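Local coordinates for cell wall surface anchor family protein (Streptococcus agalactiae serogroup V, PDB 3PF2) that forms the shaft of the type 1 pilus as its major, backbone pilin, anchored to the cell wall and binding calcium, at residues S35-N40 and E45-T50; I65-K70 and K101-L106; Y78-P83 and N89-T94; V290-T293 and P299-I302. All coordinates share one frame; numbering follows the deposited sequence. Where two conformers were deposited one is given.

Interaction 1. Residues S35-N40 and E45-T50; sequences STIPAN and EKFEIT. With CA (calcium ion), chain C.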
loop_
_atom_site.group_PDB
_atom_site.type_symbol
_atom_site.label_atom_id
_atom_site.label_comp_id
_atom_site.label_asym_id
_atom_site.label_seq_id
_atom_site.Cartn_x
_atom_site.Cartn_y
_atom_site.Cartn_z
ATOM N N SER A 35 -0.460 -6.536 18.603
ATOM C CA SER A 35 -0.973 -7.570 19.507
ATOM C C SER A 35 -1.000 -7.048 20.918
ATOM O O SER A 35 -0.089 -6.351 21.340
ATOM C CB SER A 35 -0.061 -8.799 19.494
ATOM O OG SER A 35 -0.599 -9.820 20.328
ATOM N N THR A 36 -2.029 -7.409 21.666
ATOM C CA THR A 36 -1.958 -7.235 23.111
ATOM C C THR A 36 -0.929 -8.216 23.692
ATOM O O THR A 36 -0.634 -9.255 23.101
ATOM C CB THR A 36 -3.330 -7.410 23.808
ATOM O OG1 THR A 36 -3.801 -8.749 23.611
ATOM C CG2 THR A 36 -4.350 -6.445 23.244
ATOM N N ILE A 37 -0.365 -7.843 24.833
ATOM C CA ILE A 37 0.631 -8.666 25.514
ATOM C C ILE A 37 0.140 -8.910 26.940
ATOM O O ILE A 37 -0.225 -7.967 27.627
ATOM C CB ILE A 37 2.024 -7.968 25.528
ATOM C CG1 ILE A 37 2.596 -7.806 24.114
ATOM C CG2 ILE A 37 2.998 -8.715 26.427
ATOM C CD1 ILE A 37 2.822 -9.112 23.323
ATOM N N PRO A 38 0.118 -10.186 27.388
ATOM C CA PRO A 38 -0.217 -10.449 28.793
ATOM C C PRO A 38 0.977 -10.255 29.727
ATOM O O PRO A 38 2.126 -10.397 29.297
ATOM C CB PRO A 38 -0.637 -11.919 28.772
ATOM C CG PRO A 38 0.160 -12.509 27.665
ATOM C CD PRO A 38 0.306 -11.427 26.619
ATOM N N ALA A 39 0.709 -9.937 30.996
ATOM C CA ALA A 39 1.775 -9.846 32.001
ATOM C C ALA A 39 2.485 -11.187 32.229
ATOM O O ALA A 39 3.674 -11.218 32.572
ATOM C CB ALA A 39 1.237 -9.279 33.321
ATOM N N ASN A 40 1.766 -12.290 32.023
ATOM C CA ASN A 40 2.383 -13.626 32.078
ATOM C C ASN A 40 3.059 -14.083 30.772
ATOM O O ASN A 40 3.249 -15.286 30.530
ATOM C CB ASN A 40 1.392 -14.679 32.609
ATOM C CG ASN A 40 0.165 -14.862 31.709
ATOM O OD1 ASN A 40 0.151 -14.470 30.541
ATOM N ND2 ASN A 40 -0.871 -15.473 32.265
ATOM N N GLU A 45 5.580 -20.331 25.465
ATOM C CA GLU A 45 6.495 -21.253 24.793
ATOM C C GLU A 45 6.575 -21.040 23.275
ATOM O O GLU A 45 7.405 -21.665 22.599
ATOM C CB GLU A 45 6.104 -22.709 25.121
ATOM C CG GLU A 45 5.950 -22.970 26.623
ATOM C CD GLU A 45 5.619 -24.420 26.944
ATOM O OE1 GLU A 45 4.922 -25.067 26.136
ATOM O OE2 GLU A 45 6.052 -24.915 28.019
ATOM N N LYS A 46 5.711 -20.160 22.754
ATOM C CA LYS A 46 5.711 -19.788 21.344
ATOM C C LYS A 46 5.018 -18.437 21.185
ATOM O O LYS A 46 4.038 -18.145 21.869
ATOM C CB LYS A 46 4.969 -20.827 20.496
ATOM C CG LYS A 46 5.204 -20.685 18.990
ATOM C CD LYS A 46 4.248 -21.528 18.154
ATOM C CE LYS A 46 4.469 -23.022 18.341
ATOM N NZ LYS A 46 5.878 -23.465 18.098
ATOM N N PHE A 47 5.549 -17.611 20.289
ATOM C CA PHE A 47 4.893 -16.352 19.945
ATOM C C PHE A 47 5.421 -16.019 18.557
ATOM O O PHE A 47 6.451 -15.364 18.403
ATOM C CB PHE A 47 5.235 -15.270 20.974
ATOM C CG PHE A 47 4.313 -14.080 20.940
ATOM C CD1 PHE A 47 3.300 -13.946 21.882
ATOM C CD2 PHE A 47 4.481 -13.082 19.983
ATOM C CE1 PHE A 47 2.442 -12.849 21.866
ATOM C CE2 PHE A 47 3.632 -11.979 19.956
ATOM C CZ PHE A 47 2.613 -11.861 20.902
ATOM N N GLU A 48 4.710 -16.510 17.552
ATOM C CA GLU A 48 5.162 -16.447 16.169
ATOM C C GLU A 48 4.098 -15.796 15.304
ATOM O O GLU A 48 2.929 -16.209 15.323
ATOM C CB GLU A 48 5.446 -17.852 15.632
ATOM C CG GLU A 48 6.652 -18.549 16.244
ATOM C CD GLU A 48 6.828 -19.973 15.749
ATOM O OE1 GLU A 48 6.045 -20.407 14.876
ATOM O OE2 GLU A 48 7.756 -20.665 16.230
ATOM N N ILE A 49 4.515 -14.792 14.539
ATOM C CA ILE A 49 3.604 -14.063 13.663
ATOM C C ILE A 49 3.897 -14.404 12.213
ATOM O O ILE A 49 5.047 -14.389 11.796
ATOM C CB ILE A 49 3.685 -12.550 13.950
ATOM C CG1 ILE A 49 2.924 -12.249 15.253
ATOM C CG2 ILE A 49 3.117 -11.729 12.763
ATOM C CD1 ILE A 49 3.072 -10.857 15.793
ATOM N N THR A 50 2.854 -14.734 11.456
ATOM C CA THR A 50 2.996 -15.035 10.028
ATOM C C THR A 50 2.062 -14.129 9.212
ATOM O O THR A 50 0.866 -14.059 9.486
ATOM C CB THR A 50 2.657 -16.501 9.725
ATOM O OG1 THR A 50 3.544 -17.354 10.472
ATOM C CG2 THR A 50 2.798 -16.793 8.240
HETATM CA CA CA C . 2.520 -25.243 25.979
#
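Ser35 and Ile37 reach Phe47 across two backbones that stay well apart: the CA atoms of Ile37 and Phe47 are 10.4 Å from each other, too far for main-chain pairing. Residues 35-40 leave strand 29-35 as an irregular loop, while Phe47 and the residues after it run as strand, so side chains alone fill the gap. The Phe47 ring swings across it with CG anti to the backbone N (chi1 -163°), and its far end does the touching. CD1 of Ile37 comes obliquely to the ring, 3.7 Å from Phe47 CZ. Ser35 OG lies near the ring plane, at the edge, 3.8 Å from Phe47 CZ; its polar need is met by a 2.8 Å hydrogen bond from Ser35 OG to Thr36 O. Phe95 packs edge-to-face with Phe47, and Leu132 and Leu156 also pack on it. At the start of the second segment Glu45 extends away from this core, and its OE1 binds calcium at 2.4 Å. Asp159, Thr161, Asp163, Ala165 and Asn167 complete that site, and Lys164 N holds Glu45 OE2. Phe47 thus packs between the two sheets of this Ig-like domain, with the calcium site at the start of its strand.

Interaction 2. Residues I65-K70 and K101-L106; sequences IKIGSK and KEIAEL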
loop_
_atom_site.group_PDB
_atom_site.type_symbol
_atom_site.label_atom_id
_atom_site.label_comp_id
_atom_site.label_asym_id
_atom_site.label_seq_id
_atom_site.Cartn_x
_atom_site.Cartn_y
_atom_site.Cartn_z
ATOM N N ILE A 65 10.470 -2.547 16.419
ATOM C CA ILE A 65 9.424 -3.229 17.200
ATOM C C ILE A 65 9.371 -2.680 18.624
ATOM O O ILE A 65 10.404 -2.623 19.303
ATOM C CB ILE A 65 9.600 -4.770 17.167
ATOM C CG1 ILE A 65 9.520 -5.267 15.721
ATOM C CG2 ILE A 65 8.567 -5.477 18.065
ATOM C CD1 ILE A 65 9.552 -6.772 15.556
ATOM N N LYS A 66 8.171 -2.276 19.060
ATOM C CA LYS A 66 7.965 -1.569 20.325
ATOM C C LYS A 66 6.923 -2.238 21.197
ATOM O O LYS A 66 5.933 -2.757 20.693
ATOM C CB LYS A 66 7.475 -0.126 20.090
ATOM C CG LYS A 66 8.303 0.714 19.140
ATOM C CD LYS A 66 9.663 1.071 19.731
ATOM C CE LYS A 66 9.548 1.856 21.034
ATOM N NZ LYS A 66 9.088 3.259 20.860
ATOM N N ILE A 67 7.170 -2.220 22.504
ATOM C CA ILE A 67 6.120 -2.406 23.502
ATOM C C ILE A 67 6.130 -1.179 24.397
ATOM O O ILE A 67 7.124 -0.911 25.090
ATOM C CB ILE A 67 6.296 -3.694 24.340
ATOM C CG1 ILE A 67 6.289 -4.930 23.438
ATOM C CG2 ILE A 67 5.185 -3.785 25.370
ATOM C CD1 ILE A 67 6.741 -6.217 24.128
ATOM N N GLY A 68 5.034 -0.421 24.370
ATOM C CA GLY A 68 4.983 0.878 25.048
ATOM C C GLY A 68 6.161 1.677 24.527
ATOM O O GLY A 68 6.411 1.689 23.326
ATOM N N SER A 69 6.913 2.292 25.434
ATOM C CA SER A 69 8.067 3.113 25.066
ATOM C C SER A 69 9.306 2.273 24.775
ATOM O O SER A 69 10.343 2.806 24.373
ATOM C CB SER A 69 8.392 4.086 26.196
ATOM O OG SER A 69 8.876 3.367 27.314
ATOM N N LYS A 70 9.209 0.966 24.994
ATOM C CA LYS A 70 10.384 0.104 24.951
ATOM C C LYS A 70 10.608 -0.518 23.590
ATOM O O LYS A 70 9.652 -0.876 22.889
ATOM C CB LYS A 70 10.270 -0.984 26.018
ATOM C CG LYS A 70 10.356 -0.452 27.429
ATOM C CD LYS A 70 11.632 -0.886 28.110
ATOM C CE LYS A 70 11.677 -0.415 29.563
ATOM N NZ LYS A 70 10.667 -1.069 30.456
ATOM N N LYS A 101 10.970 -14.436 29.306
ATOM C CA LYS A 101 11.114 -13.862 30.644
ATOM C C LYS A 101 11.685 -12.444 30.609
ATOM O O LYS A 101 11.225 -11.561 31.338
ATOM C CB LYS A 101 11.992 -14.761 31.524
ATOM C CG LYS A 101 11.272 -15.998 32.052
ATOM C CD LYS A 101 10.296 -15.635 33.167
ATOM C CE LYS A 101 9.634 -16.878 33.745
ATOM N NZ LYS A 101 8.654 -16.520 34.815
ATOM N N GLU A 102 12.681 -12.240 29.757
ATOM C CA GLU A 102 13.329 -10.937 29.629
ATOM C C GLU A 102 12.400 -9.894 29.022
ATOM O O GLU A 102 12.413 -8.735 29.444
ATOM C CB GLU A 102 14.614 -11.052 28.819
ATOM C CG GLU A 102 15.756 -11.672 29.615
ATOM C CD GLU A 102 16.821 -12.293 28.741
ATOM O OE1 GLU A 102 17.447 -11.559 27.940
ATOM O OE2 GLU A 102 17.035 -13.521 28.863
ATOM N N ILE A 103 11.592 -10.323 28.049
ATOM C CA ILE A 103 10.581 -9.454 27.426
ATOM C C ILE A 103 9.498 -9.115 28.449
ATOM O O ILE A 103 9.066 -7.963 28.549
ATOM C CB ILE A 103 9.986 -10.072 26.124
ATOM C CG1 ILE A 103 11.091 -10.289 25.079
ATOM C CG2 ILE A 103 8.886 -9.166 25.552
ATOM C CD1 ILE A 103 10.757 -11.286 23.967
ATOM N N ALA A 104 9.086 -10.116 29.228
ATOM C CA ALA A 104 8.124 -9.921 30.313
ATOM C C ALA A 104 8.591 -8.886 31.343
ATOM O O ALA A 104 7.777 -8.113 31.865
ATOM C CB ALA A 104 7.809 -11.250 31.000
ATOM N N GLU A 105 9.895 -8.877 31.632
ATOM C CA GLU A 105 10.467 -7.916 32.590
ATOM C C GLU A 105 10.370 -6.470 32.118
ATOM O O GLU A 105 10.167 -5.566 32.927
ATOM C CB GLU A 105 11.922 -8.252 32.937
ATOM C CG GLU A 105 12.092 -9.094 34.200
ATOM C CD GLU A 105 11.374 -8.515 35.417
ATOM O OE1 GLU A 105 11.610 -7.335 35.773
ATOM O OE2 GLU A 105 10.569 -9.255 36.022
ATOM N N LEU A 106 10.511 -6.268 30.811
ATOM C CA LEU A 106 10.355 -4.945 30.199
ATOM C C LEU A 106 8.970 -4.336 30.444
ATOM O O LEU A 106 8.816 -3.109 30.457
ATOM C CB LEU A 106 10.641 -5.008 28.698
ATOM C CG LEU A 106 12.015 -5.502 28.248
ATOM C CD1 LEU A 106 12.075 -5.574 26.735
ATOM C CD2 LEU A 106 13.146 -4.624 28.795
#
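Ile67 and Lys70 carry the first segment's side of this contact, set at the two ends of a tight turn. Ile67 ends its strand with the side chain directed at the helix, and its CD1 meets CG2 of Ile103 at 3.9 Å, the two side chains crossing at about a right angle. Leu72, Leu107, Met110 and Leu132 also pack on Ile67, placing this methyl contact in a buried apolar patch. Gly68 and Ser69 then form the corners of a type II' turn, closed by paired backbone bonds between Ile67 and Lys70; the positive phi of Gly68 (54°) suits its first corner. The turn brings Lys70 round to the helix on the same side as Ile67. Its chain bends twice, at chi2 (-111°) and chi4 (67°), which lays Lys70 CD 4.1 Å from Leu106 CD2 and carries the ammonium past the leucine. NZ of Lys70 donates to Leu106 O at 2.8 Å, in the carbonyl plane and on a lone pair. That carbonyl lies near the C-terminal end of helix 100-106, where the helix dipole would probably welcome a positive charge. The lysine's methylenes thus extend the apolar patch outward, while its charged end ties helix to turn.

Interaction 3. Residues Y78-P83 and N89-T94; sequences YTIDEP and NTLKIT
Thr79 and Thr94 face each other as an antiparallel hydrogen-bonded pair, with Thr79 N to Thr94 O at 2.8 Å and Thr94 N to Thr79 O at 2.9 Å. Asp81 and Lys92 repeat the pattern two residues on: Asp81 N donates to Lys92 O at 2.8 Å, Lys92 N returns a bond to Asp81 O, and both bonds are straight, 170° at the hydrogen. Between them Ile80 and Ile93 form the non-hydrogen-bonded pair.

Side chains alternate about this frame. On the face of Ile80 and Ile93, CG2 of Ile80 touches Leu91 CD1 at 4.0 Å, the two side chains meeting at a slant. Tyr78 lies beside Ile93, pointing the same way, and the Ile80 CD1 methyl sits in plane at the ring edge. Past the last bridge, Pro83 offers no N-H, and its ring instead lies alongside Leu91, Pro83 CG to Leu91 CB 3.9 Å.

The other face carries the charges. Asp81 OD2 and Lys92 NZ do not meet directly; one water accepts from the lysine and donates to the carboxylate, while a second water donates to both Asp81 OD2 and Thr90 O. Farther out, Asn89 ND2 is held by the carbonyls of Phe53 and Leu57, and Thr90 OG1 by Asn87 O, fixing the strand's start. Backbone bonds from Leu91 and Ile93 add strand 46-52 to this beta hairpin, whose outer strand 78-81 forms one margin of an antiparallel sheet in the Ig-like domain.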
loop_
_atom_site.group_PDB
_atom_site.type_symbol
_atom_site.label_atom_id
_atom_site.label_comp_id
_atom_site.label_asym_id
_atom_site.label_seq_id
_atom_site.Cartn_x
_atom_site.Cartn_y
_atom_site.Cartn_z
ATOM N N TYR A 78 13.972 -11.439 18.903
ATOM C CA TYR A 78 13.169 -11.999 17.814
ATOM C C TYR A 78 13.996 -12.227 16.554
ATOM O O TYR A 78 15.070 -11.645 16.401
ATOM C CB TYR A 78 11.977 -11.070 17.498
ATOM C CG TYR A 78 12.354 -9.712 16.903
ATOM C CD1 TYR A 78 12.561 -9.575 15.531
ATOM C CD2 TYR A 78 12.483 -8.578 17.704
ATOM C CE1 TYR A 78 12.904 -8.364 14.971
ATOM C CE2 TYR A 78 12.823 -7.323 17.134
ATOM C CZ TYR A 78 13.032 -7.241 15.769
ATOM O OH TYR A 78 13.370 -6.041 15.167
ATOM N N THR A 79 13.485 -13.060 15.652
ATOM C CA THR A 79 14.089 -13.274 14.336
ATOM C C THR A 79 13.079 -13.065 13.210
ATOM O O THR A 79 11.867 -13.223 13.393
ATOM C CB THR A 79 14.713 -14.690 14.184
ATOM O OG1 THR A 79 13.675 -15.670 14.080
ATOM C CG2 THR A 79 15.615 -15.021 15.372
ATOM N N ILE A 80 13.593 -12.725 12.040
ATOM C CA ILE A 80 12.777 -12.463 10.873
ATOM C C ILE A 80 13.073 -13.471 9.763
ATOM O O ILE A 80 14.239 -13.767 9.474
ATOM C CB ILE A 80 13.042 -11.022 10.372
ATOM C CG1 ILE A 80 12.391 -10.007 11.320
ATOM C CG2 ILE A 80 12.582 -10.840 8.919
ATOM C CD1 ILE A 80 13.008 -8.612 11.234
ATOM N N ASP A 81 12.011 -13.999 9.155
ATOM C CA ASP A 81 12.105 -14.762 7.926
ATOM C C ASP A 81 11.378 -13.947 6.856
ATOM O O ASP A 81 10.154 -13.806 6.905
ATOM C CB ASP A 81 11.462 -16.142 8.115
ATOM C CG ASP A 81 11.669 -17.059 6.929
ATOM O OD1 ASP A 81 12.779 -17.072 6.350
ATOM O OD2 ASP A 81 10.719 -17.782 6.577
ATOM N N GLU A 82 12.129 -13.380 5.909
ATOM C CA GLU A 82 11.545 -12.444 4.936
ATOM C C GLU A 82 10.754 -13.139 3.828
ATOM O O GLU A 82 11.042 -14.286 3.484
ATOM C CB GLU A 82 12.634 -11.557 4.325
ATOM C CG GLU A 82 13.333 -10.671 5.326
ATOM C CD GLU A 82 14.782 -10.360 4.954
ATOM O OE1 GLU A 82 15.076 -10.133 3.758
ATOM O OE2 GLU A 82 15.628 -10.330 5.876
ATOM N N PRO A 83 9.748 -12.442 3.259
ATOM C CA PRO A 83 8.972 -12.928 2.119
ATOM C C PRO A 83 9.865 -13.197 0.920
ATOM O O PRO A 83 10.750 -12.395 0.626
ATOM C CB PRO A 83 8.059 -11.738 1.792
ATOM C CG PRO A 83 7.898 -11.042 3.058
ATOM C CD PRO A 83 9.207 -11.174 3.781
ATOM N N ASN A 89 5.619 -15.130 -0.680
ATOM C CA ASN A 89 5.509 -13.744 -0.193
ATOM C C ASN A 89 5.147 -13.651 1.295
ATOM O O ASN A 89 4.406 -12.758 1.716
ATOM C CB ASN A 89 4.499 -12.953 -1.055
ATOM C CG ASN A 89 4.864 -11.493 -1.196
ATOM O OD1 ASN A 89 6.039 -11.134 -1.143
ATOM N ND2 ASN A 89 3.860 -10.641 -1.409
ATOM N N THR A 90 5.691 -14.567 2.091
ATOM C CA THR A 90 5.293 -14.714 3.487
ATOM C C THR A 90 6.372 -14.259 4.454
ATOM O O THR A 90 7.511 -14.747 4.415
ATOM C CB THR A 90 4.880 -16.187 3.794
ATOM O OG1 THR A 90 3.743 -16.539 2.998
ATOM C CG2 THR A 90 4.528 -16.381 5.252
ATOM N N LEU A 91 5.997 -13.317 5.318
ATOM C CA LEU A 91 6.822 -12.863 6.425
ATOM C C LEU A 91 6.529 -13.683 7.684
ATOM O O LEU A 91 5.365 -13.909 8.035
ATOM C CB LEU A 91 6.550 -11.383 6.696
ATOM C CG LEU A 91 7.167 -10.711 7.931
ATOM C CD1 LEU A 91 8.712 -10.685 7.841
ATOM C CD2 LEU A 91 6.613 -9.292 8.102
ATOM N N LYS A 92 7.581 -14.131 8.363
ATOM C CA LYS A 92 7.407 -14.751 9.671
ATOM C C LYS A 92 8.315 -14.070 10.668
ATOM O O LYS A 92 9.504 -13.902 10.395
ATOM C CB LYS A 92 7.722 -16.239 9.602
ATOM C CG LYS A 92 7.353 -17.000 10.871
ATOM C CD LYS A 92 7.991 -18.384 10.859
ATOM C CE LYS A 92 7.317 -19.330 9.887
ATOM N NZ LYS A 92 8.125 -20.591 9.805
ATOM N N ILE A 93 7.753 -13.646 11.798
ATOM C CA ILE A 93 8.516 -13.033 12.884
ATOM C C ILE A 93 8.381 -13.903 14.129
ATOM O O ILE A 93 7.287 -14.089 14.660
ATOM C CB ILE A 93 8.076 -11.582 13.180
ATOM C CG1 ILE A 93 8.281 -10.704 11.936
ATOM C CG2 ILE A 93 8.820 -11.016 14.410
ATOM C CD1 ILE A 93 7.621 -9.367 12.039
ATOM N N THR A 94 9.510 -14.435 14.583
ATOM C CA THR A 94 9.521 -15.391 15.682
ATOM C C THR A 94 10.154 -14.756 16.906
ATOM O O THR A 94 11.330 -14.376 16.889
ATOM C CB THR A 94 10.296 -16.672 15.284
ATOM O OG1 THR A 94 9.760 -17.200 14.069
ATOM C CG2 THR A 94 10.225 -17.729 16.387
HETATM O O HOH W 1 8.214 -16.860 6.029
HETATM O O HOH W 2 10.336 -19.867 8.412
#

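Interaction 4. Residues V290-T293 and P299-I302; sequences VSQT and PTDI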
loop_
_atom_site.group_PDB
_atom_site.type_symbol
_atom_site.label_atom_id
_atom_site.label_comp_id
_atom_site.label_asym_id
_atom_site.label_seq_id
_atom_site.Cartn_x
_atom_site.Cartn_y
_atom_site.Cartn_z
ATOM N N VAL A 290 -8.359 10.595 -10.788
ATOM C CA VAL A 290 -8.202 9.180 -10.523
ATOM C C VAL A 290 -9.159 8.824 -9.391
ATOM O O VAL A 290 -9.151 9.477 -8.337
ATOM C CB VAL A 290 -6.755 8.854 -10.104
ATOM C CG1 VAL A 290 -6.642 7.370 -9.704
ATOM C CG2 VAL A 290 -5.806 9.160 -11.260
ATOM N N SER A 291 -10.005 7.825 -9.640
ATOM C CA SER A 291 -11.024 7.373 -8.683
ATOM C C SER A 291 -11.029 5.853 -8.634
ATOM O O SER A 291 -10.220 5.202 -9.283
ATOM C CB SER A 291 -12.402 7.849 -9.137
ATOM O OG SER A 291 -12.823 7.131 -10.298
ATOM N N GLN A 292 -11.969 5.274 -7.892
ATOM C CA GLN A 292 -12.093 3.822 -7.895
ATOM C C GLN A 292 -12.363 3.259 -9.298
ATOM O O GLN A 292 -11.914 2.158 -9.630
ATOM C CB GLN A 292 -13.205 3.386 -6.943
ATOM C CG GLN A 292 -13.380 1.872 -6.899
ATOM C CD GLN A 292 -14.473 1.442 -5.959
ATOM O OE1 GLN A 292 -15.548 2.022 -5.938
ATOM N NE2 GLN A 292 -14.195 0.426 -5.165
ATOM N N THR A 293 -13.068 4.030 -10.121
ATOM C CA THR A 293 -13.590 3.520 -11.388
ATOM C C THR A 293 -13.034 4.217 -12.635
ATOM O O THR A 293 -13.629 4.133 -13.716
ATOM C CB THR A 293 -15.149 3.569 -11.422
ATOM O OG1 THR A 293 -15.594 4.930 -11.234
ATOM C CG2 THR A 293 -15.739 2.685 -10.327
ATOM N N PRO A 299 -13.777 -2.762 -10.296
ATOM C CA PRO A 299 -12.582 -3.380 -9.710
ATOM C C PRO A 299 -12.862 -4.386 -8.606
ATOM O O PRO A 299 -12.044 -5.274 -8.392
ATOM C CB PRO A 299 -11.795 -2.185 -9.148
ATOM C CG PRO A 299 -12.794 -1.111 -9.012
ATOM C CD PRO A 299 -13.758 -1.296 -10.141
ATOM N N THR A 300 -13.994 -4.258 -7.921
ATOM C CA THR A 300 -14.310 -5.165 -6.809
ATOM C C THR A 300 -14.582 -6.577 -7.305
ATOM O O THR A 300 -14.505 -7.529 -6.531
ATOM C CB THR A 300 -15.539 -4.712 -5.982
ATOM O OG1 THR A 300 -16.708 -4.709 -6.812
ATOM C CG2 THR A 300 -15.321 -3.336 -5.398
ATOM N N ASP A 301 -14.895 -6.701 -8.591
ATOM C CA ASP A 301 -15.316 -7.976 -9.184
ATOM C C ASP A 301 -14.184 -8.756 -9.863
ATOM O O ASP A 301 -14.355 -9.934 -10.197
ATOM C CB ASP A 301 -16.454 -7.735 -10.193
ATOM C CG ASP A 301 -17.705 -7.140 -9.552
ATOM O OD1 ASP A 301 -17.849 -7.172 -8.318
ATOM O OD2 ASP A 301 -18.553 -6.625 -10.295
ATOM N N ILE A 302 -13.029 -8.115 -10.047
ATOM C CA ILE A 302 -11.978 -8.651 -10.915
ATOM C C ILE A 302 -10.673 -8.946 -10.181
ATOM O O ILE A 302 -10.390 -8.348 -9.138
ATOM C CB ILE A 302 -11.705 -7.693 -12.114
ATOM C CG1 ILE A 302 -11.106 -6.366 -11.623
ATOM C CG2 ILE A 302 -13.004 -7.462 -12.910
ATOM C CD1 ILE A 302 -10.994 -5.296 -12.712
#
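This contact belongs to the long loop between strands 286-290 and 312-316 of the prealbumin-like domain, where the chain folds back on itself shortly after leaving its sheet. Gln292 and Pro299 meet at the centre. The glutamine stretches out, with CG anti to the backbone N (chi1 -180°) and the next bond also extended, so its methylene chain crosses the proline ring obliquely. CG of Gln292 sits 3.7 Å from Pro299 CG, and the same ring carbon approaches the backbone carbonyl, Pro299 CG to Gln292 O being 3.4 Å. Farther along, NE2 of Gln292 passes the methyl of Thr300, 3.9 Å from its CG2, the two side chains at about a right angle. That methyl faces the amide while Thr300 OG1 turns to its neighbour, donating at 3.1 Å to Asp301 OD1 from well above the carboxylate plane. Local bonds set the first segment's shape: Ser291 OG accepts from Thr293 N at 3.1 Å, an ST turn that bends the chain around Gln292. Outside the pair, Lys148 NZ donates to the carbonyls of Pro299 and Ile302, and Glu262 touches Gln292. The touching is by Gln292 CG, O and NE2 against the proline ring and a methyl, none of it hydrogen bonded, so van der Waals contact joins the two parts of the loop, while Ser291 OG and Thr300 OG1 bond within their own segments.

Overall arrangement
From the N terminus, interaction 1 comes first, closing the short connection from strand 29-35 to strand 46-52 beside a calcium site. Interaction 2 then closes a much longer loop, from the end of strand 57-67 to helix 100-106, and the hairpin of interaction 3 forms within that loop. Strand 46-52 of interaction 1 lies next to strand 90-95 of interaction 3 in one sheet, with Ile49 O probably bonded to Ile93 N, while Ile65 packs on Tyr78 to join interactions 2 and 3 across the two sheets. Interaction 4 follows much later, closing part of the loop between strands 286-290 and 312-316 in the prealbumin-like domain, its centre about 32 Å or more from the other centres.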